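Local coordinates for protein tartrate dehydrogenase/decarboxylase (Pseudomonas putida, PDB 3FLK) that oxidises tartrate to oxaloglycolate with NAD, and also converts meso-tartrate to glycerate and D-malate to pyruvate, using a magnesium or manganese ion, at residues V105-V110 with L172-D177; D129-R134 with E180-K185; D239-S244 with D249-L254. The protein carries 1 engineered substitution. All coordinates share one frame; numbering follows the deposited sequence.

Interaction 1 (V105-V110 with L172-D177). With OXL (oxalate ion), chain G.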
loop_
_atom_site.group_PDB
_atom_site.type_symbol
_atom_site.label_atom_id
_atom_site.label_comp_id
_atom_site.label_asym_id
_atom_site.label_seq_id
_atom_site.Cartn_x
_atom_site.Cartn_y
_atom_site.Cartn_z
ATOM N N VAL A 105 11.683 -11.263 -12.523
ATOM C CA VAL A 105 10.450 -11.786 -11.936
ATOM C C VAL A 105 10.642 -12.065 -10.448
ATOM O O VAL A 105 11.464 -12.899 -10.067
ATOM C CB VAL A 105 9.962 -13.092 -12.617
ATOM C CG1 VAL A 105 8.525 -13.366 -12.230
ATOM C CG2 VAL A 105 10.073 -13.008 -14.122
ATOM N N ASN A 106 9.873 -11.367 -9.620
ATOM C CA ASN A 106 9.856 -11.627 -8.183
ATOM C C ASN A 106 8.533 -12.289 -7.806
ATOM O O ASN A 106 7.497 -11.627 -7.730
ATOM C CB ASN A 106 10.082 -10.334 -7.390
ATOM C CG ASN A 106 10.530 -10.589 -5.953
ATOM O OD1 ASN A 106 10.298 -11.657 -5.392
ATOM N ND2 ASN A 106 11.184 -9.602 -5.359
ATOM N N ILE A 107 8.584 -13.603 -7.594
ATOM C CA ILE A 107 7.401 -14.413 -7.297
ATOM C C ILE A 107 7.225 -14.573 -5.792
ATOM O O ILE A 107 8.117 -15.078 -5.108
ATOM C CB ILE A 107 7.492 -15.823 -7.954
ATOM C CG1 ILE A 107 7.561 -15.719 -9.482
ATOM C CG2 ILE A 107 6.320 -16.710 -7.525
ATOM C CD1 ILE A 107 6.254 -15.271 -10.146
ATOM N N ARG A 108 6.063 -14.159 -5.290
ATOM C CA ARG A 108 5.784 -14.176 -3.855
ATOM C C ARG A 108 4.378 -14.727 -3.567
ATOM O O ARG A 108 3.393 -13.985 -3.630
ATOM C CB ARG A 108 5.970 -12.767 -3.264
ATOM C CG ARG A 108 7.409 -12.264 -3.329
ATOM C CD ARG A 108 7.558 -10.798 -2.929
ATOM N NE ARG A 108 8.963 -10.449 -2.720
ATOM C CZ ARG A 108 9.391 -9.394 -2.026
ATOM N NH1 ARG A 108 8.530 -8.560 -1.459
ATOM N NH2 ARG A 108 10.693 -9.177 -1.894
ATOM N N PRO A 109 4.280 -16.040 -3.263
ATOM C CA PRO A 109 2.978 -16.646 -2.960
ATOM C C PRO A 109 2.402 -16.228 -1.607
ATOM O O PRO A 109 3.144 -16.019 -0.643
ATOM C CB PRO A 109 3.271 -18.151 -2.975
ATOM C CG PRO A 109 4.721 -18.261 -2.668
ATOM C CD PRO A 109 5.377 -17.025 -3.216
ATOM N N VAL A 110 1.079 -16.106 -1.559
ATOM C CA VAL A 110 0.355 -15.746 -0.346
ATOM C C VAL A 110 -0.673 -16.842 -0.074
ATOM O O VAL A 110 -1.493 -17.156 -0.939
ATOM C CB VAL A 110 -0.340 -14.364 -0.483
ATOM C CG1 VAL A 110 -1.136 -14.029 0.763
ATOM C CG2 VAL A 110 0.681 -13.267 -0.772
ATOM N N LEU A 172 4.653 -8.716 -17.534
ATOM C CA LEU A 172 3.252 -8.965 -17.878
ATOM C C LEU A 172 3.094 -10.322 -18.554
ATOM O O LEU A 172 2.160 -11.067 -18.249
ATOM C CB LEU A 172 2.696 -7.853 -18.777
ATOM C CG LEU A 172 2.473 -6.472 -18.148
ATOM C CD1 LEU A 172 2.173 -5.445 -19.227
ATOM C CD2 LEU A 172 1.372 -6.489 -17.086
ATOM N N LYS A 173 4.019 -10.643 -19.458
ATOM C CA LYS A 173 4.023 -11.941 -20.130
ATOM C C LYS A 173 4.149 -13.083 -19.124
ATOM O O LYS A 173 3.388 -14.048 -19.184
ATOM C CB LYS A 173 5.134 -12.023 -21.177
ATOM C CG LYS A 173 5.105 -13.313 -21.994
ATOM C CD LYS A 173 6.045 -13.252 -23.182
ATOM C CE LYS A 173 5.936 -14.512 -24.033
ATOM N NZ LYS A 173 6.465 -15.711 -23.329
ATOM N N TYR A 174 5.096 -12.963 -18.196
ATOM C CA TYR A 174 5.279 -13.986 -17.171
ATOM C C TYR A 174 3.989 -14.219 -16.382
ATOM O O TYR A 174 3.572 -15.366 -16.196
ATOM C CB TYR A 174 6.439 -13.641 -16.228
ATOM C CG TYR A 174 6.929 -14.841 -15.443
ATOM C CD1 TYR A 174 7.985 -15.623 -15.916
ATOM C CD2 TYR A 174 6.318 -15.214 -14.244
ATOM C CE1 TYR A 174 8.433 -16.738 -15.201
ATOM C CE2 TYR A 174 6.755 -16.327 -13.527
ATOM C CZ TYR A 174 7.811 -17.081 -14.011
ATOM O OH TYR A 174 8.250 -18.179 -13.301
ATOM N N ALA A 175 3.354 -13.130 -15.953
ATOM C CA ALA A 175 2.134 -13.196 -15.148
ATOM C C ALA A 175 0.962 -13.835 -15.890
ATOM O O ALA A 175 0.221 -14.631 -15.313
ATOM C CB ALA A 175 1.752 -11.814 -14.645
ATOM N N PHE A 176 0.798 -13.480 -17.163
ATOM C CA PHE A 176 -0.255 -14.067 -17.993
ATOM C C PHE A 176 0.021 -15.532 -18.332
ATOM O O PHE A 176 -0.903 -16.346 -18.334
ATOM C CB PHE A 176 -0.502 -13.232 -19.258
ATOM C CG PHE A 176 -1.453 -12.087 -19.045
ATOM C CD1 PHE A 176 -2.818 -12.255 -19.250
ATOM C CD2 PHE A 176 -0.988 -10.847 -18.624
ATOM C CE1 PHE A 176 -3.710 -11.204 -19.041
ATOM C CE2 PHE A 176 -1.871 -9.788 -18.411
ATOM C CZ PHE A 176 -3.235 -9.967 -18.624
ATOM N N ASP A 177 1.285 -15.862 -18.604
ATOM C CA ASP A 177 1.701 -17.255 -18.801
ATOM C C ASP A 177 1.403 -18.103 -17.560
ATOM O O ASP A 177 0.928 -19.235 -17.676
ATOM C CB ASP A 177 3.192 -17.344 -19.143
ATOM C CG ASP A 177 3.492 -16.995 -20.596
ATOM O OD1 ASP A 177 2.558 -16.957 -21.423
ATOM O OD2 ASP A 177 4.676 -16.760 -20.914
HETATM C C1 OXL G . 11.730 -4.769 0.183
HETATM C C2 OXL G . 11.417 -5.993 -0.560
HETATM O O1 OXL G . 10.987 -4.436 1.138
HETATM O O2 OXL G . 12.134 -6.330 -1.527
HETATM O O3 OXL G . 12.717 -4.079 -0.158
HETATM O O4 OXL G . 10.424 -6.672 -0.205
#
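V105, on strand 105-111, lies over one face of the Y174 ring, which projects from helix 165-181. Its CG1 comes to 3.5 Å from CD2 of Y174, and to 3.8 Å from the ring centroid, 23° off the normal, a CH-pi contact displaced toward the rim. CG2 of V105 reaches along the ring to CD1 of Y174 at 3.8 Å, so both branches of this short, broad residue press on the flat group. Y174 is swung out with CG trans to its own backbone N (chi1 -162°), which carries the ring across to the strand. N106 points to the other side of the sheet, where its OD1 accepts from NE of R108 at 3.2 Å; the donor stands above the carbonyl plane and the bond is bent, 135° at the hydrogen. I107 returns to the helix side, its CD1 3.6 Å from CE2 of Y174, and its side chain crosses that of Y174 at about a right angle. R108 again faces away from the helix and extends to the oxalate: NH1 and NH2 each donate to O4 of the ligand at 3.0 Å, while NH1 is also bonded to S252. A methionine in place of R108 would probably leave oxalate O4 without two of its donors and OD1 of N106 and the hydroxyl of S252 without this partner. V105 and I107 thus turn an apolar side to helix 165-181, N106 and R108 a polar one to the pocket, where R98, R108 and R134 gather round the anion, the arginine trio typical of the isocitrate and isopropylmalate dehydrogenase family.

Interaction 2 (D129-R134 with E180-K185). With OXL (oxalate ion), chain G; SO4 (sulfate ion), chain M.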
loop_
_atom_site.group_PDB
_atom_site.type_symbol
_atom_site.label_atom_id
_atom_site.label_comp_id
_atom_site.label_asym_id
_atom_site.label_seq_id
_atom_site.Cartn_x
_atom_site.Cartn_y
_atom_site.Cartn_z
ATOM N N ASP A 129 -5.395 -17.506 -1.255
ATOM C CA ASP A 129 -4.476 -18.346 -2.014
ATOM C C ASP A 129 -4.182 -17.694 -3.360
ATOM O O ASP A 129 -4.876 -17.937 -4.352
ATOM C CB ASP A 129 -5.051 -19.757 -2.204
ATOM C CG ASP A 129 -3.976 -20.807 -2.481
ATOM O OD1 ASP A 129 -2.829 -20.446 -2.833
ATOM O OD2 ASP A 129 -4.287 -22.012 -2.343
ATOM N N PHE A 130 -3.158 -16.848 -3.382
ATOM C CA PHE A 130 -2.770 -16.163 -4.611
ATOM C C PHE A 130 -1.262 -15.947 -4.719
ATOM O O PHE A 130 -0.510 -16.258 -3.790
ATOM C CB PHE A 130 -3.565 -14.855 -4.804
ATOM C CG PHE A 130 -3.372 -13.838 -3.709
ATOM C CD1 PHE A 130 -2.332 -12.914 -3.772
ATOM C CD2 PHE A 130 -4.256 -13.778 -2.634
ATOM C CE1 PHE A 130 -2.159 -11.963 -2.770
ATOM C CE2 PHE A 130 -4.096 -12.829 -1.625
ATOM C CZ PHE A 130 -3.042 -11.920 -1.694
ATOM N N VAL A 131 -0.827 -15.434 -5.867
ATOM C CA VAL A 131 0.585 -15.185 -6.111
ATOM C C VAL A 131 0.809 -13.759 -6.623
ATOM O O VAL A 131 0.142 -13.302 -7.557
ATOM C CB VAL A 131 1.210 -16.264 -7.052
ATOM C CG1 VAL A 131 0.478 -16.338 -8.391
ATOM C CG2 VAL A 131 2.704 -16.028 -7.260
ATOM N N VAL A 132 1.734 -13.056 -5.975
ATOM C CA VAL A 132 2.155 -11.738 -6.427
ATOM C C VAL A 132 3.337 -11.896 -7.378
ATOM O O VAL A 132 4.339 -12.526 -7.040
ATOM C CB VAL A 132 2.523 -10.813 -5.239
ATOM C CG1 VAL A 132 3.085 -9.475 -5.730
ATOM C CG2 VAL A 132 1.309 -10.595 -4.342
ATOM N N VAL A 133 3.185 -11.344 -8.579
ATOM C CA VAL A 133 4.240 -11.312 -9.581
ATOM C C VAL A 133 4.726 -9.864 -9.639
ATOM O O VAL A 133 4.026 -8.980 -10.142
ATOM C CB VAL A 133 3.733 -11.798 -10.969
ATOM C CG1 VAL A 133 4.842 -11.739 -12.012
ATOM C CG2 VAL A 133 3.174 -13.220 -10.871
ATOM N N ARG A 134 5.917 -9.633 -9.098
ATOM C CA ARG A 134 6.440 -8.283 -8.916
ATOM C C ARG A 134 7.595 -7.997 -9.874
ATOM O O ARG A 134 8.555 -8.767 -9.948
ATOM C CB ARG A 134 6.881 -8.099 -7.456
ATOM C CG ARG A 134 7.663 -6.824 -7.156
ATOM C CD ARG A 134 8.405 -6.959 -5.837
ATOM N NE ARG A 134 9.179 -5.763 -5.506
ATOM C CZ ARG A 134 10.076 -5.694 -4.528
ATOM N NH1 ARG A 134 10.327 -6.755 -3.772
ATOM N NH2 ARG A 134 10.725 -4.558 -4.304
ATOM N N GLU A 180 -2.369 -18.645 -17.150
ATOM C CA GLU A 180 -2.804 -19.638 -18.137
ATOM C C GLU A 180 -2.641 -21.072 -17.612
ATOM O O GLU A 180 -3.495 -21.927 -17.853
ATOM C CB GLU A 180 -2.041 -19.441 -19.456
ATOM C CG GLU A 180 -2.434 -20.389 -20.601
ATOM C CD GLU A 180 -3.835 -20.138 -21.142
ATOM O OE1 GLU A 180 -4.217 -18.960 -21.296
ATOM O OE2 GLU A 180 -4.551 -21.125 -21.428
ATOM N N LYS A 181 -1.551 -21.315 -16.884
ATOM C CA LYS A 181 -1.256 -22.629 -16.305
ATOM C C LYS A 181 -2.129 -22.960 -15.095
ATOM O O LYS A 181 -2.287 -24.131 -14.736
ATOM C CB LYS A 181 0.210 -22.710 -15.879
ATOM C CG LYS A 181 1.223 -22.735 -17.002
ATOM C CD LYS A 181 2.534 -23.327 -16.498
ATOM C CE LYS A 181 3.719 -22.919 -17.352
ATOM N NZ LYS A 181 4.241 -21.574 -16.965
ATOM N N ARG A 182 -2.679 -21.929 -14.460
ATOM C CA ARG A 182 -3.448 -22.098 -13.226
ATOM C C ARG A 182 -4.923 -22.386 -13.498
ATOM O O ARG A 182 -5.409 -22.157 -14.606
ATOM C CB ARG A 182 -3.270 -20.881 -12.311
ATOM C CG ARG A 182 -1.877 -20.800 -11.687
ATOM C CD ARG A 182 -1.627 -19.473 -10.976
ATOM N NE ARG A 182 -2.360 -19.357 -9.715
ATOM C CZ ARG A 182 -1.900 -19.755 -8.529
ATOM N NH1 ARG A 182 -0.698 -20.311 -8.420
ATOM N NH2 ARG A 182 -2.649 -19.597 -7.445
ATOM N N GLU A 183 -5.619 -22.897 -12.485
ATOM C CA GLU A 183 -7.019 -23.313 -12.614
ATOM C C GLU A 183 -7.989 -22.146 -12.831
ATOM O O GLU A 183 -8.956 -22.273 -13.588
ATOM C CB GLU A 183 -7.445 -24.140 -11.394
ATOM C CG GLU A 183 -8.599 -25.120 -11.649
ATOM C CD GLU A 183 -8.167 -26.397 -12.371
ATOM O OE1 GLU A 183 -7.016 -26.851 -12.175
ATOM O OE2 GLU A 183 -8.990 -26.957 -13.132
ATOM N N ARG A 184 -7.733 -21.014 -12.177
ATOM C CA ARG A 184 -8.654 -19.872 -12.244
ATOM C C ARG A 184 -8.452 -18.967 -13.468
ATOM O O ARG A 184 -9.376 -18.258 -13.873
ATOM C CB ARG A 184 -8.635 -19.067 -10.940
ATOM C CG ARG A 184 -9.275 -19.804 -9.771
ATOM C CD ARG A 184 -9.145 -19.028 -8.471
ATOM N NE ARG A 184 -10.185 -18.011 -8.333
ATOM C CZ ARG A 184 -10.186 -17.051 -7.410
ATOM N NH1 ARG A 184 -9.195 -16.959 -6.531
ATOM N NH2 ARG A 184 -11.181 -16.175 -7.371
ATOM N N LYS A 185 -7.252 -19.005 -14.047
ATOM C CA LYS A 185 -6.895 -18.206 -15.231
ATOM C C LYS A 185 -7.331 -16.744 -15.090
ATOM O O LYS A 185 -8.143 -16.240 -15.873
ATOM C CB LYS A 185 -7.452 -18.841 -16.517
ATOM C CG LYS A 185 -7.070 -20.307 -16.683
ATOM C CD LYS A 185 -7.278 -20.809 -18.101
ATOM C CE LYS A 185 -7.267 -22.336 -18.148
ATOM N NZ LYS A 185 -6.048 -22.934 -17.524
HETATM C C1 OXL G . 11.730 -4.769 0.183
HETATM C C2 OXL G . 11.417 -5.993 -0.560
HETATM O O1 OXL G . 10.987 -4.436 1.138
HETATM O O2 OXL G . 12.134 -6.330 -1.527
HETATM O O3 OXL G . 12.717 -4.079 -0.158
HETATM O O4 OXL G . 10.424 -6.672 -0.205
HETATM S S SO4 M . -3.515 -23.872 -9.496
HETATM O O1 SO4 M . -4.025 -22.522 -9.281
HETATM O O2 SO4 M . -2.055 -23.840 -9.530
HETATM O O3 SO4 M . -3.963 -24.738 -8.408
HETATM O O4 SO4 M . -4.019 -24.393 -10.763
HETATM O O HOH W 1 -6.926 -18.533 -5.973
#
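Strand 129-135 of the central mixed sheet meets the turn that follows helix 165-181 where V131 packs on the guanidinium of R182. CG1 of V131 lies 4.1 Å from NH1 of R182, over one face and toward its rim. A sulfate, probably from the crystallisation liquor, covers the opposite face, its O1 3.6 Å from CZ of R182, and its O4 accepts from the backbone N of E183 at 2.8 Å. The chain of R182 bends at chi3 (73°), which turns the flat group broadside to both neighbours; its NE is held by a salt bridge to D239. Beyond it, one water lies 2.7 Å from O of D129 and takes a bond from NH1 of R184, in that guanidinium's plane, at 2.8 Å. At the other end of the strand, R134 runs extended into the active site, and its NH1 gives oxalate O2 a nearly straight bond of 2.9 Å (170°), while NE is fixed by O of N245. Between strand and turn no direct hydrogen bond forms: valine supplies an apolar surface, the charge of R182 is balanced by D239 and the nearby sulfate, and exposed R184 is met by water and O of E236, partners on which the contact probably depends.

Interaction 3 (D239-S244 with D249-L254). With MG (magnesium ion), chain E; OXL (oxalate ion), chain G.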
loop_
_atom_site.group_PDB
_atom_site.type_symbol
_atom_site.label_atom_id
_atom_site.label_comp_id
_atom_site.label_asym_id
_atom_site.label_seq_id
_atom_site.Cartn_x
_atom_site.Cartn_y
_atom_site.Cartn_z
ATOM N N ASP A 239 -6.004 -14.371 -7.773
ATOM C CA ASP A 239 -5.207 -15.553 -8.090
ATOM C C ASP A 239 -3.787 -15.170 -8.491
ATOM O O ASP A 239 -2.826 -15.567 -7.833
ATOM C CB ASP A 239 -5.864 -16.392 -9.188
ATOM C CG ASP A 239 -5.254 -17.780 -9.293
ATOM O OD1 ASP A 239 -5.354 -18.554 -8.315
ATOM O OD2 ASP A 239 -4.667 -18.097 -10.346
ATOM N N VAL A 240 -3.656 -14.421 -9.585
ATOM C CA VAL A 240 -2.365 -13.861 -9.988
ATOM C C VAL A 240 -2.467 -12.340 -9.929
ATOM O O VAL A 240 -3.340 -11.747 -10.566
ATOM C CB VAL A 240 -1.939 -14.319 -11.408
ATOM C CG1 VAL A 240 -0.645 -13.635 -11.845
ATOM C CG2 VAL A 240 -1.774 -15.833 -11.462
ATOM N N VAL A 241 -1.590 -11.723 -9.141
ATOM C CA VAL A 241 -1.542 -10.266 -9.024
ATOM C C VAL A 241 -0.206 -9.765 -9.565
ATOM O O VAL A 241 0.856 -10.090 -9.028
ATOM C CB VAL A 241 -1.765 -9.784 -7.562
ATOM C CG1 VAL A 241 -1.818 -8.259 -7.494
ATOM C CG2 VAL A 241 -3.049 -10.377 -6.985
ATOM N N VAL A 242 -0.265 -8.990 -10.645
ATOM C CA VAL A 242 0.934 -8.444 -11.273
ATOM C C VAL A 242 1.073 -6.958 -10.927
ATOM O O VAL A 242 0.092 -6.208 -10.947
ATOM C CB VAL A 242 0.969 -8.718 -12.814
ATOM C CG1 VAL A 242 -0.173 -8.006 -13.550
ATOM C CG2 VAL A 242 2.334 -8.361 -13.414
ATOM N N ALA A 243 2.292 -6.548 -10.588
ATOM C CA ALA A 243 2.530 -5.209 -10.053
ATOM C C ALA A 243 3.944 -4.712 -10.327
ATOM O O ALA A 243 4.855 -5.503 -10.581
ATOM C CB ALA A 243 2.241 -5.187 -8.546
ATOM N N SER A 244 4.109 -3.390 -10.273
ATOM C CA SER A 244 5.417 -2.742 -10.374
ATOM C C SER A 244 6.274 -3.042 -9.139
ATOM O O SER A 244 5.794 -3.644 -8.174
ATOM C CB SER A 244 5.231 -1.229 -10.498
ATOM O OG SER A 244 4.708 -0.706 -9.285
ATOM N N ASP A 249 6.009 -4.818 -3.850
ATOM C CA ASP A 249 6.619 -4.792 -2.519
ATOM C C ASP A 249 5.548 -4.637 -1.428
ATOM O O ASP A 249 5.497 -5.427 -0.482
ATOM C CB ASP A 249 7.649 -3.657 -2.443
ATOM C CG ASP A 249 8.562 -3.752 -1.227
ATOM O OD1 ASP A 249 8.304 -4.559 -0.309
ATOM O OD2 ASP A 249 9.554 -2.996 -1.190
ATOM N N ILE A 250 4.685 -3.635 -1.580
ATOM C CA ILE A 250 3.610 -3.368 -0.618
ATOM C C ILE A 250 2.638 -4.548 -0.472
ATOM O O ILE A 250 2.345 -4.990 0.646
ATOM C CB ILE A 250 2.833 -2.077 -0.976
ATOM C CG1 ILE A 250 3.745 -0.849 -0.846
ATOM C CG2 ILE A 250 1.594 -1.919 -0.086
ATOM C CD1 ILE A 250 3.284 0.364 -1.649
ATOM N N LEU A 251 2.156 -5.058 -1.603
ATOM C CA LEU A 251 1.146 -6.116 -1.612
ATOM C C LEU A 251 1.649 -7.439 -1.027
ATOM O O LEU A 251 0.861 -8.216 -0.491
ATOM C CB LEU A 251 0.590 -6.321 -3.028
ATOM C CG LEU A 251 -0.211 -5.166 -3.651
ATOM C CD1 LEU A 251 -0.498 -5.450 -5.121
ATOM C CD2 LEU A 251 -1.504 -4.875 -2.893
ATOM N N SER A 252 2.957 -7.672 -1.115
ATOM C CA SER A 252 3.575 -8.898 -0.595
ATOM C C SER A 252 3.943 -8.856 0.894
ATOM O O SER A 252 4.429 -9.848 1.438
ATOM C CB SER A 252 4.786 -9.299 -1.444
ATOM O OG SER A 252 5.804 -8.314 -1.393
ATOM N N ASP A 253 3.742 -7.710 1.545
ATOM C CA ASP A 253 3.714 -7.665 3.011
ATOM C C ASP A 253 2.267 -7.712 3.496
ATOM O O ASP A 253 1.950 -8.394 4.474
ATOM C CB ASP A 253 4.421 -6.420 3.564
ATOM C CG ASP A 253 5.852 -6.699 4.017
ATOM O OD1 ASP A 253 6.503 -7.608 3.461
ATOM O OD2 ASP A 253 6.337 -5.992 4.929
ATOM N N LEU A 254 1.390 -7.001 2.788
ATOM C CA LEU A 254 -0.026 -6.922 3.148
ATOM C C LEU A 254 -0.746 -8.268 3.045
ATOM O O LEU A 254 -1.470 -8.661 3.968
ATOM C CB LEU A 254 -0.739 -5.872 2.288
ATOM C CG LEU A 254 -2.236 -5.654 2.529
ATOM C CD1 LEU A 254 -2.510 -5.176 3.945
ATOM C CD2 LEU A 254 -2.791 -4.664 1.524
HETATM MG MG MG E . 9.001 -5.648 1.419
HETATM C C1 OXL G . 11.730 -4.769 0.183
HETATM C C2 OXL G . 11.417 -5.993 -0.560
HETATM O O1 OXL G . 10.987 -4.436 1.138
HETATM O O2 OXL G . 12.134 -6.330 -1.527
HETATM O O3 OXL G . 12.717 -4.079 -0.158
HETATM O O4 OXL G . 10.424 -6.672 -0.205
HETATM O O HOH W 2 7.385 -6.724 0.904
HETATM O O HOH W 3 9.779 -6.951 2.860
#
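Buried apolar packing joins strand 240-243, inside the central sheet, to helix 245-258, which follows it directly, with L251 meeting V241 and A243. CD1 of L251 reaches CG1 of V241 at 3.9 Å, the two side chains crossing at about a right angle, and lies 4.4 Å from CB of A243. The small alanine leaves room for the branched leucine, which also packs on L227, C228 and F231 of helix 224-233. V242 lies on the other side of the strand, against L172 and A175 of helix 165-181. S244 ends the strand at the N-cap of the helix; its OG makes a weak bond to N of F247 and a firmer one to E140. The helix starts directly after S244, and D249, just past its first turn, comes to the ligand.

There the carboxylate end of D249 leads away from the strand, CG opposite its backbone N (chi1 -166°), and its OD1 binds the magnesium at 2.2 Å. The other oxygen, OD2, is held by Y141 and by K192 of the second subunit. Oxalate chelates the metal through O1 at 2.3 Å and O4 at 2.4 Å, and two waters, with D225 of the second subunit, complete six ligands. One water, 2.0 Å from the magnesium, also donates to O of D249 and, at 2.8 Å, to OD1 of D253. The short side chain of D249 thus brings OD1 directly to the metal, while that of D253 stops one water short, its OD1 3.8 Å from the ion. A helix whose apolar flank rests on the sheet carries on another side the acidic residues, one turn apart, of the metal site of the isocitrate and isopropylmalate dehydrogenase family, completed across the dimer interface.

Interactions 1 and 2 both join the sheet to helix 165-181 or the turn after it, and both are only partly buried: the first rests on aliphatic groups against a tyrosine ring, the second on arginines, water and a sulfate at the rim. Interaction 3 is wholly buried and uses another helix, 245-258, on the opposite face of the sheet; strand 240-243 has V241 and A243 toward that helix and V240 and V242 toward helix 165-181. Strands 105-111, 129-135 and 240-243 are consecutive neighbours, bound by backbone hydrogen bonds such as V133 N to V241 O. R108 and R134 donate to the one oxalate, and D249 meets it through the magnesium.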